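Local atomic coordinates of CRISPR-associated endoribonuclease Cas2 (Streptococcus pyogenes serotype M1, PDB entry 4QR2), a protein that probably acts as a magnesium-dependent nuclease in CRISPR adaptive immunity, working as a homodimer that joins a Cas1 homodimer in a heterotetramer. Residues T13-G16 with R17-R21; R21-A24 with K25-D29; C41-P45 with A46-D50; I58-E61 with K62-S65; Y69-G72 with K73-R77. All coordinates share one frame; numbering follows the deposited sequence.

From the N terminus, the first loop ends at interaction 1, where Thr13 caps helix 14-27. Interaction 2 shares Arg21 with interaction 1 and continues along the same helix toward its C-terminal end. Interaction 3 closes the connection from strand 38-42 into helix 45-58, and interaction 4 the turn from that helix to strand 65-71. Interaction 5 turns the chain beyond this strand. All five are local and follow in series, so none encloses another. Ties between them run through space: Arg19 of interaction 1 forms a salt bridge with Asp64 of interaction 4, Val23 of interaction 2 packs on Ile58 and Ile59, and Cys27 touches Cys41 of interaction 3.

Interaction 1 of 5, residues T13-G16 with R17-R21; sequences TPAG and RKRLR
With CG beside the backbone N (chi1 -64°) and a bend at chi3 (-61°), Arg17 folds its guanidinium back toward the start of the helix until one face lies over Pro14 CA, off-centre toward the rim. Arg19 repeats this shape two residues on, and its guanidinium covers Gly16 CA in the same manner. The Arg19 terminal atom NH2 comes 3.6 Å from Ala15 CB, a van der Waals contact, while its NE forms a salt bridge with Asp64 of the same chain. Arg17 NH1 instead donates to Thr11 O.

Together these residues build the N-terminal end of helix 14-27, the first helix of the ferredoxin-like fold. Thr13 is the N-cap: its OG1 accepts from Gly16 N at 2.9 Å, with an N-H...O angle of 144°, and is also hydrogen-bonded to Asn10 O. The regular i to i+4 helical bonding begins with Arg17 N to Thr13 O (3.0 Å) and Lys18 N to Pro14 O (2.9 Å). Pro14 O takes a second donor, a water at 2.8 Å, which in turn accepts from Arg21 NH2 at 3.0 Å, lying in the plane of that guanidinium at its edge.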
# COMPACT_ATOMS: atom_id res chain seq x y z
N THR A 13 -5.63 17.78 0.13
CA THR A 13 -4.98 19.08 0.15
C THR A 13 -4.10 19.17 -1.07
O THR A 13 -3.55 18.15 -1.42
CB THR A 13 -4.07 19.17 1.39
OG1 THR A 13 -3.06 18.18 1.35
CG2 THR A 13 -4.92 18.87 2.66
N PRO A 14 -3.98 20.36 -1.69
CA PRO A 14 -3.05 20.46 -2.81
C PRO A 14 -1.62 20.19 -2.33
O PRO A 14 -0.83 19.64 -3.11
CB PRO A 14 -3.21 21.93 -3.30
CG PRO A 14 -4.23 22.59 -2.43
CD PRO A 14 -4.89 21.53 -1.63
N ALA A 15 -1.27 20.59 -1.10
CA ALA A 15 0.14 20.31 -0.68
C ALA A 15 0.41 18.83 -0.61
O ALA A 15 1.47 18.38 -1.01
CB ALA A 15 0.47 20.98 0.64
N GLY A 16 -0.59 18.06 -0.11
CA GLY A 16 -0.47 16.62 -0.07
C GLY A 16 -0.38 15.99 -1.44
O GLY A 16 0.46 15.17 -1.68
N ARG A 17 -1.15 16.54 -2.39
CA ARG A 17 -1.08 16.02 -3.75
C ARG A 17 0.27 16.34 -4.37
O ARG A 17 0.83 15.56 -5.11
CB ARG A 17 -2.26 16.51 -4.59
CG ARG A 17 -3.65 16.04 -4.13
CD ARG A 17 -4.79 16.29 -5.13
NE ARG A 17 -4.99 17.69 -5.46
CZ ARG A 17 -5.75 18.48 -4.71
NH1 ARG A 17 -6.42 18.01 -3.68
NH2 ARG A 17 -5.96 19.71 -5.06
N LYS A 18 0.82 17.50 -4.04
CA LYS A 18 2.15 17.88 -4.53
C LYS A 18 3.24 16.98 -4.02
O LYS A 18 4.11 16.53 -4.73
CB LYS A 18 2.46 19.37 -4.16
CG LYS A 18 3.80 19.83 -4.68
CD LYS A 18 3.89 21.36 -4.64
CE LYS A 18 5.12 21.88 -5.33
NZ LYS A 18 5.50 23.25 -4.84
N ARG A 19 3.19 16.70 -2.73
CA ARG A 19 4.11 15.73 -2.17
C ARG A 19 3.98 14.40 -2.83
O ARG A 19 5.00 13.80 -3.17
CB ARG A 19 3.90 15.59 -0.67
CG ARG A 19 4.28 16.88 0.08
CD ARG A 19 4.45 16.70 1.62
NE ARG A 19 3.30 16.24 2.37
CZ ARG A 19 2.27 17.00 2.74
NH1 ARG A 19 1.29 16.46 3.42
NH2 ARG A 19 2.18 18.29 2.38
N LEU A 20 2.77 13.93 -3.10
CA LEU A 20 2.59 12.64 -3.78
C LEU A 20 3.18 12.70 -5.17
O LEU A 20 3.83 11.74 -5.63
CB LEU A 20 1.11 12.21 -3.83
CG LEU A 20 0.78 10.96 -4.65
CD1 LEU A 20 1.50 9.76 -4.06
CD2 LEU A 20 -0.72 10.70 -4.72
N ARG A 21 3.04 13.82 -5.88
CA ARG A 21 3.67 13.90 -7.23
C ARG A 21 5.18 13.76 -7.12
O ARG A 21 5.81 13.11 -7.94
CB ARG A 21 3.36 15.25 -7.88
CG ARG A 21 1.90 15.42 -8.37
CD ARG A 21 1.77 16.61 -9.40
NE ARG A 21 2.02 17.91 -8.78
CZ ARG A 21 1.17 18.62 -8.00
NH1 ARG A 21 1.59 19.75 -7.50
NH2 ARG A 21 -0.02 18.23 -7.71
O HOH W 1 -1.03 20.39 -5.81

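Interaction 2 of 5, residues R21-A24 with K25-D29; sequences RHVA and KLCVD
Val23 directs its CG1 methyl onto the sulfur of Cys27, one helical turn further along, at 4.2 Å between CG1 and SG, a loose apolar contact. Two torsions produce the overlap: Val23 holds CG1 opposite its own backbone N (chi1 171°), whereas Cys27 has SG beside its backbone N (chi1 -73°), which tips the sulfur back toward the preceding turn. Both residues are buried, and both pack on Phe39 of strand 38-42.

A second overlap involves Val28, whose methyls straddle the carbonyl oxygen of Ala24: CG1 and CG2 each stand 3.2 Å from Ala24 O. The same oxygen accepts from Val28 N at 2.9 Å, so one residue supplies both the donor and the two flanking methyls. Ala24 and Val28 also touch Arg33 of strand 31-35.

Leu26 reaches Arg54 and Leu55 of helix 45-58, where Val23 also meets Ile58. Backbone bonds hold the spacing, among them Cys27 N to Val23 O at 2.9 Å, approached nearly head-on at a C=O...N angle of 162°, and Leu26 N to His22 O at 3.1 Å. Arg21, His22 and Lys25 are exposed, while Val23, Ala24, Leu26 and Cys27 are buried. The arrangement is that of an amphipathic helix packed against an antiparallel sheet and a neighbouring helix, as in the ferredoxin-like fold.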
# COMPACT_ATOMS: atom_id res chain seq x y z
N ARG A 21 3.04 13.82 -5.88
CA ARG A 21 3.67 13.90 -7.23
C ARG A 21 5.18 13.76 -7.12
O ARG A 21 5.81 13.11 -7.94
CB ARG A 21 3.36 15.25 -7.88
CG ARG A 21 1.90 15.42 -8.37
CD ARG A 21 1.77 16.61 -9.40
NE ARG A 21 2.02 17.91 -8.78
CZ ARG A 21 1.17 18.62 -8.00
NH1 ARG A 21 1.59 19.75 -7.50
NH2 ARG A 21 -0.02 18.23 -7.71
N HIS A 22 5.78 14.36 -6.08
CA HIS A 22 7.24 14.30 -5.93
C HIS A 22 7.70 12.94 -5.47
O HIS A 22 8.77 12.47 -5.96
CB HIS A 22 7.68 15.33 -4.90
CG HIS A 22 7.55 16.75 -5.35
ND1 HIS A 22 7.64 17.81 -4.47
CD2 HIS A 22 7.18 17.29 -6.54
CE1 HIS A 22 7.43 18.94 -5.12
NE2 HIS A 22 7.16 18.66 -6.38
N VAL A 23 6.95 12.32 -4.54
CA VAL A 23 7.17 10.89 -4.17
C VAL A 23 7.15 9.98 -5.38
O VAL A 23 8.07 9.16 -5.64
CB VAL A 23 6.25 10.43 -3.04
CG1 VAL A 23 6.33 8.94 -2.84
CG2 VAL A 23 6.67 11.14 -1.73
N ALA A 24 6.13 10.15 -6.20
CA ALA A 24 5.98 9.27 -7.38
C ALA A 24 7.09 9.48 -8.34
O ALA A 24 7.59 8.50 -8.88
CB ALA A 24 4.63 9.55 -8.09
N LYS A 25 7.47 10.75 -8.58
CA LYS A 25 8.52 11.06 -9.52
C LYS A 25 9.83 10.36 -9.13
O LYS A 25 10.59 9.80 -9.99
CB LYS A 25 8.71 12.56 -9.63
CG LYS A 25 9.63 12.98 -10.75
CD LYS A 25 9.72 14.49 -10.78
CE LYS A 25 10.57 14.99 -11.94
NZ LYS A 25 12.02 14.68 -11.88
N LEU A 26 10.08 10.34 -7.84
CA LEU A 26 11.26 9.67 -7.32
C LEU A 26 11.17 8.17 -7.47
O LEU A 26 12.14 7.57 -7.97
CB LEU A 26 11.50 10.07 -5.86
CG LEU A 26 12.54 9.27 -5.06
CD1 LEU A 26 13.85 9.41 -5.69
CD2 LEU A 26 12.68 9.86 -3.67
N CYS A 27 10.02 7.58 -7.05
CA CYS A 27 9.87 6.16 -6.91
C CYS A 27 9.84 5.52 -8.30
O CYS A 27 10.39 4.43 -8.45
CB CYS A 27 8.71 5.74 -6.14
SG CYS A 27 8.89 6.04 -4.36
N VAL A 28 9.33 6.24 -9.31
CA VAL A 28 9.20 5.61 -10.63
C VAL A 28 10.52 5.60 -11.35
O VAL A 28 10.64 5.05 -12.46
CB VAL A 28 8.07 6.25 -11.49
CG1 VAL A 28 6.72 6.11 -10.80
CG2 VAL A 28 8.36 7.67 -11.91
N ASP A 29 11.53 6.27 -10.78
CA ASP A 29 12.86 6.10 -11.29
C ASP A 29 13.47 4.75 -10.90
O ASP A 29 14.54 4.39 -11.45
CB ASP A 29 13.76 7.21 -10.79
CG ASP A 29 13.80 8.44 -11.69
OD1 ASP A 29 13.33 8.40 -12.85
OD2 ASP A 29 14.36 9.50 -11.26

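Interaction 3 of 5, residues C41-P45 with A46-D50; sequences CSVTP and AEFVD
Thr44 and Glu47 exchange bonds in both directions. Glu47 N donates to Thr44 OG1 at 3.0 Å, and Glu47 OE1 accepts from Thr44 N, also at 3.0 Å, through an almost straight N-H...O of 171°. The carboxylate oxygen is met on its anti side, with the donor 31° out of the carboxylate plane. For this the Thr44 hydroxyl is turned between its backbone N and carbonyl carbon (chi1 60°), where it meets the amide of Glu47, and the extended Glu47 chain runs back to the residue before the helix.

Other polar atoms are met in turn. Thr44 O takes Phe48 N at 2.9 Å, and Pro45 O takes Val49 N at 3.0 Å. A water donates weakly to Glu47 OE1; its approach to Ser42 O is unusually short, so the geometry of that leg is doubtful.

Apolar contact accompanies these bonds: Val43 CG2 lies 3.8 Å from Phe48 CB, the two side chains slanting across one another. Val43 and Phe48 both touch Val3 of strand 2-8, and the Phe48 ring stacks edge-to-face with Phe68. Thr44 as N-cap and Glu47 as its reciprocal partner make a classic capping box, which starts helix 45-58 just after strand 38-42.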
# COMPACT_ATOMS: atom_id res chain seq x y z
N CYS A 41 9.42 -1.36 -6.27
CA CYS A 41 10.72 -0.80 -6.63
C CYS A 41 11.78 -1.89 -6.58
O CYS A 41 11.71 -2.81 -5.80
CB CYS A 41 11.15 0.37 -5.72
SG CYS A 41 10.09 1.79 -5.85
N SER A 42 12.71 -1.87 -7.50
CA SER A 42 13.76 -2.85 -7.45
C SER A 42 15.03 -2.02 -7.27
O SER A 42 15.38 -1.14 -8.12
CB SER A 42 13.81 -3.64 -8.75
OG SER A 42 14.96 -4.44 -8.79
N VAL A 43 15.70 -2.22 -6.14
CA VAL A 43 16.80 -1.34 -5.75
C VAL A 43 17.94 -2.10 -5.16
O VAL A 43 17.74 -3.11 -4.50
CB VAL A 43 16.37 -0.26 -4.73
CG1 VAL A 43 15.47 0.77 -5.43
CG2 VAL A 43 15.76 -0.82 -3.48
N THR A 44 19.13 -1.54 -5.35
CA THR A 44 20.29 -2.04 -4.59
C THR A 44 20.25 -1.53 -3.16
O THR A 44 19.60 -0.54 -2.88
CB THR A 44 21.61 -1.58 -5.19
OG1 THR A 44 21.68 -0.17 -5.21
CG2 THR A 44 21.80 -2.09 -6.65
N PRO A 45 21.06 -2.10 -2.29
CA PRO A 45 21.06 -1.59 -0.91
C PRO A 45 21.48 -0.11 -0.80
O PRO A 45 20.81 0.66 -0.05
CB PRO A 45 22.06 -2.54 -0.20
CG PRO A 45 21.98 -3.79 -1.02
CD PRO A 45 21.76 -3.40 -2.42
N ALA A 46 22.49 0.27 -1.58
CA ALA A 46 22.93 1.70 -1.72
C ALA A 46 21.83 2.61 -2.27
O ALA A 46 21.60 3.69 -1.74
CB ALA A 46 24.17 1.79 -2.59
N GLU A 47 21.11 2.14 -3.31
CA GLU A 47 19.99 2.92 -3.84
C GLU A 47 18.90 3.08 -2.76
O GLU A 47 18.30 4.16 -2.65
CB GLU A 47 19.39 2.30 -5.11
CG GLU A 47 20.28 2.51 -6.32
CD GLU A 47 19.86 1.69 -7.52
OE1 GLU A 47 19.16 0.69 -7.35
OE2 GLU A 47 20.31 2.03 -8.64
N PHE A 48 18.67 2.04 -1.98
CA PHE A 48 17.62 2.11 -0.97
C PHE A 48 17.95 3.15 0.07
O PHE A 48 17.06 3.96 0.45
CB PHE A 48 17.41 0.73 -0.40
CG PHE A 48 16.23 0.58 0.54
CD1 PHE A 48 15.07 1.24 0.34
CD2 PHE A 48 16.34 -0.27 1.66
CE1 PHE A 48 13.99 1.02 1.22
CE2 PHE A 48 15.28 -0.49 2.52
CZ PHE A 48 14.12 0.23 2.30
N VAL A 49 19.23 3.19 0.49
CA VAL A 49 19.67 4.22 1.46
C VAL A 49 19.41 5.62 0.86
O VAL A 49 18.87 6.51 1.52
CB VAL A 49 21.15 4.12 1.87
CG1 VAL A 49 21.49 5.27 2.82
CG2 VAL A 49 21.43 2.80 2.57
N ASP A 50 19.79 5.80 -0.39
CA ASP A 50 19.57 7.10 -1.06
C ASP A 50 18.16 7.47 -1.22
O ASP A 50 17.74 8.60 -0.87
CB ASP A 50 20.26 7.09 -2.41
CG ASP A 50 20.32 8.49 -3.01
OD1 ASP A 50 20.62 9.50 -2.29
OD2 ASP A 50 20.05 8.56 -4.19
O HOH W 2 16.53 0.61 -9.42

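Interaction 4 of 5, residues I58-E61 with K62-S65; sequences IIDE and KTDS
An Asx turn at Asp60 shapes the loop that leads from helix 45-58 into strand 65-71: Asp60 OD1 accepts from Lys62 N at 3.1 Å, brought there by a side chain whose CG stands opposite its backbone N (chi1 -177°). A second aspartate braces the loop. Asp64 reaches back so that OD2 accepts from Asp60 N at 3.0 Å, the donor standing well above the carboxylate plane. In the reverse direction Asp60 O receives two amides: Asp64 N at 2.8 Å, nearly in line with the carbonyl (C=O...N 171°), and Thr63 N at 3.2 Å from above the carbonyl plane.

A water donates to Thr63 OG1; its approach to Asp60 OD2 is unusually short, which makes that leg doubtful. The Thr63 hydroxyl donates to Asp64 OD1 at 2.8 Å, again from above the carboxylate plane. OD2 of Asp64 therefore spans the turn to Asp60 N, while OD1 is held by the neighbouring Thr63.

OD2 is further engaged by the Tyr7 hydroxyl from strand 2-8 and by a salt bridge to Arg19 NE of helix 14-27. The side chain of Asp64 lies about 6 Å from that of Asp8, the predicted magnesium ligand on strand 2-8, while Ile59 packs on Tyr7 and on Leu82 of the second subunit.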
# COMPACT_ATOMS: atom_id res chain seq x y z
N ILE A 58 11.21 14.97 1.14
CA ILE A 58 9.92 15.29 0.46
C ILE A 58 8.68 15.24 1.38
O ILE A 58 7.78 16.08 1.27
CB ILE A 58 9.66 14.34 -0.72
CG1 ILE A 58 10.73 14.59 -1.80
CG2 ILE A 58 8.17 14.45 -1.19
CD1 ILE A 58 11.00 13.48 -2.76
N ILE A 59 8.57 14.17 2.18
CA ILE A 59 7.33 13.96 2.95
C ILE A 59 7.26 14.90 4.11
O ILE A 59 8.27 15.53 4.49
CB ILE A 59 7.15 12.53 3.43
CG1 ILE A 59 8.14 12.17 4.54
CG2 ILE A 59 7.33 11.57 2.22
CD1 ILE A 59 7.76 10.84 5.14
N ASP A 60 6.05 15.10 4.58
CA ASP A 60 5.84 15.82 5.85
C ASP A 60 5.76 14.74 6.92
O ASP A 60 4.79 13.96 6.97
CB ASP A 60 4.57 16.65 5.82
CG ASP A 60 4.38 17.48 7.10
OD1 ASP A 60 4.99 17.15 8.14
OD2 ASP A 60 3.64 18.48 7.07
N GLU A 61 6.83 14.60 7.70
CA GLU A 61 6.87 13.50 8.69
C GLU A 61 5.85 13.59 9.84
O GLU A 61 5.53 12.57 10.45
CB GLU A 61 8.33 13.36 9.20
CG GLU A 61 9.23 12.69 8.14
CD GLU A 61 10.58 13.38 7.90
OE1 GLU A 61 10.80 13.93 6.78
OE2 GLU A 61 11.44 13.35 8.82
N LYS A 62 5.33 14.78 10.10
CA LYS A 62 4.25 14.96 11.06
C LYS A 62 2.93 14.36 10.62
O LYS A 62 2.23 13.80 11.45
CB LYS A 62 4.01 16.42 11.37
CG LYS A 62 5.19 17.04 12.09
CD LYS A 62 4.82 18.35 12.75
CE LYS A 62 5.57 18.48 14.08
NZ LYS A 62 6.97 18.95 13.95
N THR A 63 2.62 14.44 9.33
CA THR A 63 1.32 14.05 8.86
C THR A 63 1.29 12.84 7.96
O THR A 63 0.21 12.29 7.73
CB THR A 63 0.66 15.23 8.10
OG1 THR A 63 1.53 15.65 7.03
CG2 THR A 63 0.53 16.41 9.00
N ASP A 64 2.44 12.52 7.33
CA ASP A 64 2.50 11.46 6.32
C ASP A 64 3.27 10.28 6.90
O ASP A 64 4.06 10.43 7.82
CB ASP A 64 3.33 11.92 5.09
CG ASP A 64 2.85 13.23 4.44
OD1 ASP A 64 1.82 13.86 4.86
OD2 ASP A 64 3.58 13.67 3.52
N SER A 65 3.15 9.12 6.27
CA SER A 65 4.11 8.04 6.51
C SER A 65 4.45 7.24 5.26
O SER A 65 3.66 7.23 4.33
CB SER A 65 3.62 7.07 7.57
OG SER A 65 2.50 6.38 7.12
O HOH W 3 1.28 18.57 6.34

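Interaction 5 of 5, residues Y69-G72 with K73-R77; sequences YLLG and KNWQR
Apolar contact comes from Leu71 and Trp75, whose side chains slant past each other. Leu71 CB lies 3.6 Å from Trp75 CB, and the methyl CD1 of Leu71 approaches the six-membered part of the indole at CE3, 3.9 Å away. Trp75 has CG held between its backbone N and carbonyl carbon (chi1 62°), which folds the indole back over the chain that precedes it. Leu71 also packs on Leu4 of strand 2-8 and on Leu71 of the second subunit, while Trp75 touches Met2.

The polar contacts centre on Gly72 O. It accepts from Trp75 N at 3.2 Å, with an N-H...O angle of 135° and the donor raised above the carbonyl plane, so the bond is bent. This closes a type II beta turn from Gly72 to Trp75, with Lys73 and Asn74 at its corners; Asn74 has the positive phi (63°) that such a turn requires at its third position. The same oxygen lies at the edge of the indole, in its plane, 3.1 Å from Trp75 CD1. Beyond the turn, Arg77 N donates to Asn74 O as a 3-10 segment begins, and Lys73 O accepts from Arg78 NH1.

One carbonyl thus faces both the amide of Trp75 and a ring edge whose C-H is probably weakly polarised, which is consistent with the carbonyl helping to orient both where the chain leaves strand 65-71.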
# COMPACT_ATOMS: atom_id res chain seq x y z
N TYR A 69 8.14 -2.61 2.40
CA TYR A 69 8.05 -4.05 2.61
C TYR A 69 9.03 -4.72 1.71
O TYR A 69 9.00 -4.54 0.51
CB TYR A 69 6.62 -4.57 2.29
CG TYR A 69 5.55 -3.98 3.20
CD1 TYR A 69 4.99 -2.79 2.96
CD2 TYR A 69 5.12 -4.71 4.28
CE1 TYR A 69 4.06 -2.28 3.83
CE2 TYR A 69 4.15 -4.27 5.11
CZ TYR A 69 3.62 -3.06 4.91
OH TYR A 69 2.69 -2.55 5.78
N LEU A 70 10.01 -5.38 2.31
CA LEU A 70 10.99 -6.16 1.57
C LEU A 70 10.43 -7.48 1.11
O LEU A 70 10.26 -8.43 1.87
CB LEU A 70 12.23 -6.37 2.46
CG LEU A 70 13.01 -5.08 2.52
CD1 LEU A 70 12.50 -3.93 3.41
CD2 LEU A 70 14.39 -5.57 2.93
N LEU A 71 10.17 -7.59 -0.16
CA LEU A 71 9.51 -8.78 -0.70
C LEU A 71 10.56 -9.80 -1.13
O LEU A 71 11.68 -9.45 -1.54
CB LEU A 71 8.64 -8.40 -1.88
CG LEU A 71 7.61 -7.30 -1.54
CD1 LEU A 71 6.70 -7.11 -2.72
CD2 LEU A 71 6.76 -7.56 -0.33
N GLY A 72 10.25 -11.05 -1.02
CA GLY A 72 11.25 -12.07 -1.37
C GLY A 72 11.34 -12.26 -2.88
O GLY A 72 10.57 -11.65 -3.63
N LYS A 73 12.24 -13.14 -3.31
CA LYS A 73 12.32 -13.52 -4.73
C LYS A 73 11.02 -14.23 -5.17
O LYS A 73 10.39 -14.97 -4.39
CB LYS A 73 13.53 -14.42 -4.99
CG LYS A 73 14.85 -13.71 -4.70
CD LYS A 73 16.02 -14.68 -4.75
CE LYS A 73 17.35 -13.93 -4.60
NZ LYS A 73 18.51 -14.81 -4.92
N ASN A 74 10.62 -13.97 -6.42
CA ASN A 74 9.34 -14.44 -6.99
C ASN A 74 8.11 -13.85 -6.26
O ASN A 74 7.01 -14.40 -6.29
CB ASN A 74 9.32 -15.98 -7.09
CG ASN A 74 10.43 -16.53 -7.99
OD1 ASN A 74 10.69 -16.00 -9.09
ND2 ASN A 74 11.11 -17.56 -7.53
N TRP A 75 8.29 -12.70 -5.61
CA TRP A 75 7.12 -11.98 -5.07
C TRP A 75 6.04 -11.75 -6.21
O TRP A 75 4.83 -11.67 -5.92
CB TRP A 75 7.58 -10.66 -4.45
CG TRP A 75 8.18 -9.78 -5.48
CD1 TRP A 75 9.49 -9.77 -5.90
CD2 TRP A 75 7.47 -8.83 -6.30
NE1 TRP A 75 9.63 -8.85 -6.93
CE2 TRP A 75 8.40 -8.27 -7.19
CE3 TRP A 75 6.12 -8.42 -6.37
CZ2 TRP A 75 8.03 -7.29 -8.14
CZ3 TRP A 75 5.74 -7.47 -7.28
CH2 TRP A 75 6.69 -6.92 -8.18
N GLN A 76 6.48 -11.74 -7.49
CA GLN A 76 5.62 -11.44 -8.65
C GLN A 76 4.47 -12.49 -8.74
O GLN A 76 3.37 -12.17 -9.17
CB GLN A 76 6.45 -11.39 -9.95
CG GLN A 76 7.40 -10.18 -10.08
CD GLN A 76 8.36 -10.24 -11.29
OE1 GLN A 76 8.38 -11.23 -12.04
NE2 GLN A 76 9.14 -9.18 -11.48
N ARG A 77 4.76 -13.71 -8.26
CA ARG A 77 3.85 -14.85 -8.23
C ARG A 77 3.02 -14.92 -6.96
O ARG A 77 2.36 -15.92 -6.71
CB ARG A 77 4.70 -16.15 -8.29
CG ARG A 77 5.72 -16.14 -9.39
CD ARG A 77 6.45 -17.46 -9.46
NE ARG A 77 7.34 -17.44 -10.61
CZ ARG A 77 8.23 -18.38 -10.91
NH1 ARG A 77 8.34 -19.46 -10.14
NH2 ARG A 77 9.01 -18.24 -11.99